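PDB 3MCW: putative hydrolase from Chromobacterium violaceum, which belongs to the isochorismatase family and probably acts as a hydrolase. Local coordinates for the interface of chains A and B. Coordinates in Å, arbitrary orientation; residue numbers count along the deposited sequence, not the author numbering. Chains: chain A/B, Putative hydrolase.

The interface of chains A and B. Residues chain A 95-97, 100, 125, 129, 133; chain B 132-133, 136, 177-178.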
# COMPACT_ATOMS: atom_id res chain seq x y z
N THR A 95 -6.83 7.90 -8.50
CA THR A 95 -6.01 6.72 -8.27
C THR A 95 -6.44 6.09 -6.97
O THR A 95 -7.35 6.54 -6.31
CB THR A 95 -4.48 7.03 -8.20
OG1 THR A 95 -3.80 5.84 -8.51
CG2 THR A 95 -4.00 7.35 -6.78
N ASN A 96 -5.73 5.05 -6.54
CA ASN A 96 -6.17 4.34 -5.34
C ASN A 96 -5.98 5.13 -4.06
O ASN A 96 -6.85 5.17 -3.21
CB ASN A 96 -5.48 2.99 -5.25
CG ASN A 96 -5.69 2.20 -6.51
OD1 ASN A 96 -4.84 2.14 -7.38
ND2 ASN A 96 -6.89 1.67 -6.66
N SER A 97 -4.80 5.71 -3.88
CA SER A 97 -4.54 6.48 -2.67
C SER A 97 -5.24 7.83 -2.69
O SER A 97 -5.06 8.60 -3.61
CB SER A 97 -3.04 6.71 -2.50
OG SER A 97 -2.89 7.58 -1.37
N ILE A 100 -2.94 11.08 -3.49
CA ILE A 100 -2.23 11.33 -4.74
C ILE A 100 -3.10 12.14 -5.67
O ILE A 100 -4.21 11.77 -6.02
CB ILE A 100 -1.68 10.05 -5.36
CG1 ILE A 100 -0.53 9.54 -4.45
CG2 ILE A 100 -1.18 10.34 -6.79
CD1 ILE A 100 0.08 8.22 -4.83
N ASN A 125 -7.70 -2.59 -1.53
CA ASN A 125 -7.35 -1.77 -2.66
C ASN A 125 -7.23 -0.30 -2.22
O ASN A 125 -6.20 0.06 -1.65
CB ASN A 125 -8.23 -2.06 -3.88
CG ASN A 125 -7.63 -1.47 -5.14
OD1 ASN A 125 -6.45 -1.13 -5.18
ND2 ASN A 125 -8.41 -1.42 -6.17
N ALA A 129 -4.30 1.25 0.16
CA ALA A 129 -3.35 2.20 -0.46
C ALA A 129 -3.30 3.49 0.33
O ALA A 129 -2.23 4.07 0.60
CB ALA A 129 -3.76 2.49 -1.90
N MSE A 133 -0.06 4.82 2.89
CA MSE A 133 0.54 6.16 2.74
C MSE A 133 0.32 7.02 3.96
O MSE A 133 1.25 7.69 4.41
CB MSE A 133 0.03 6.90 1.50
CG MSE A 133 0.65 6.42 0.28
SE MSE A 133 0.34 7.57 -1.27
CE MSE A 133 1.10 9.24 -0.62
N ARG B 132 2.89 0.23 -4.71
CA ARG B 132 1.56 0.89 -4.75
C ARG B 132 1.72 2.38 -5.02
O ARG B 132 1.00 2.95 -5.82
CB ARG B 132 0.76 0.65 -3.48
CG ARG B 132 0.21 -0.76 -3.33
CD ARG B 132 -0.73 -0.87 -2.16
NE ARG B 132 -1.24 -2.21 -1.90
CZ ARG B 132 -2.53 -2.53 -1.78
NH1 ARG B 132 -3.51 -1.67 -2.05
NH2 ARG B 132 -2.85 -3.73 -1.34
N MSE B 133 2.65 3.02 -4.31
CA MSE B 133 2.86 4.44 -4.55
C MSE B 133 3.41 4.70 -5.94
O MSE B 133 2.98 5.63 -6.61
CB MSE B 133 3.74 5.08 -3.53
CG MSE B 133 3.04 5.36 -2.25
SE MSE B 133 4.07 6.46 -1.01
CE MSE B 133 4.26 8.08 -2.12
N ASN B 136 0.60 4.49 -8.51
CA ASN B 136 -0.35 5.59 -8.39
C ASN B 136 0.26 6.94 -8.76
O ASN B 136 -0.47 7.82 -9.22
CB ASN B 136 -0.93 5.66 -6.98
CG ASN B 136 -1.97 4.58 -6.62
OD1 ASN B 136 -2.50 4.63 -5.52
ND2 ASN B 136 -2.27 3.64 -7.52
N GLU B 177 -3.44 -3.40 -11.23
CA GLU B 177 -3.85 -2.18 -10.56
C GLU B 177 -2.69 -1.21 -10.30
O GLU B 177 -2.85 -0.02 -10.40
CB GLU B 177 -4.54 -2.53 -9.25
CG GLU B 177 -5.33 -1.45 -8.62
CD GLU B 177 -6.66 -1.16 -9.26
OE1 GLU B 177 -6.94 -1.68 -10.35
OE2 GLU B 177 -7.42 -0.31 -8.74
N TYR B 178 -1.51 -1.75 -9.96
CA TYR B 178 -0.34 -0.96 -9.60
C TYR B 178 0.91 -1.22 -10.44
O TYR B 178 1.81 -0.38 -10.46
CB TYR B 178 0.01 -1.18 -8.14
CG TYR B 178 -1.09 -0.84 -7.18
CD1 TYR B 178 -1.25 0.44 -6.68
CD2 TYR B 178 -1.98 -1.82 -6.73
CE1 TYR B 178 -2.25 0.76 -5.74
CE2 TYR B 178 -3.01 -1.52 -5.83
CZ TYR B 178 -3.13 -0.23 -5.34
OH TYR B 178 -4.12 0.08 -4.41
O HOH W 1 -4.99 1.82 -10.12
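Where helix 123-136 of chain A meets helix 123-137 of chain B, selenomethionines A:Met133 and B:Met133 pack obliquely across the two-fold. Each side chain bends at chi3 (58° and 61°), so that selenium lies alongside the partner's CG, A:Met133 SE being 3.6 Å from B:Met133 CG, and the methyls also touch. Three residues on, just under a turn along the helix, B:Asn136 pushes into the loop 95-97 of chain A. Its CB meets the CD1 tip of A:Ile100 while its amide passes beside A:Thr95, whose CG2 lies against the amide carbon. Both ends of this amide are gripped: B:Asn136 OD1 accepts from the backbone N of A:Ser97 at 3.0 Å, with the donor above the carbonyl plane, and B:Asn136 ND2 approaches the hydroxyl OG1 of A:Thr95 at 2.8 Å, close enough to hydrogen-bond. B:Asn136 ND2 also donates to OD1 of A:Asn96 at 3.0 Å, in plane and on a lone pair, which fixes the amide's rotation. A:Asn96 crosses B:Asn136 at about a right angle and meets the tip of B:Tyr178. A:Asn96 ND2 donates to the anti lone pair of B:Glu177 OE2 at 2.9 Å, and a water links A:Asn96 OD1 to the backbone O of B:Glu177. From above the carboxylate plane, A:Asn125 ND2 gives B:Glu177 OE2 a second, nearly straight bond of 3.0 Å. A:Asn125 OD1 in turn accepts the phenol OH of B:Tyr178 at 2.7 Å, the ring standing 80° from the amide. B:Arg132 lays CG over the centre of one face of that ring, supporting it from behind. With the polar contacts repeated by the two-fold, this patch joins the subunits of the deposited dimer, plausibly also the solution assembly, through a methionine centre (selenomethionine in the crystal) and an amide-rich rim.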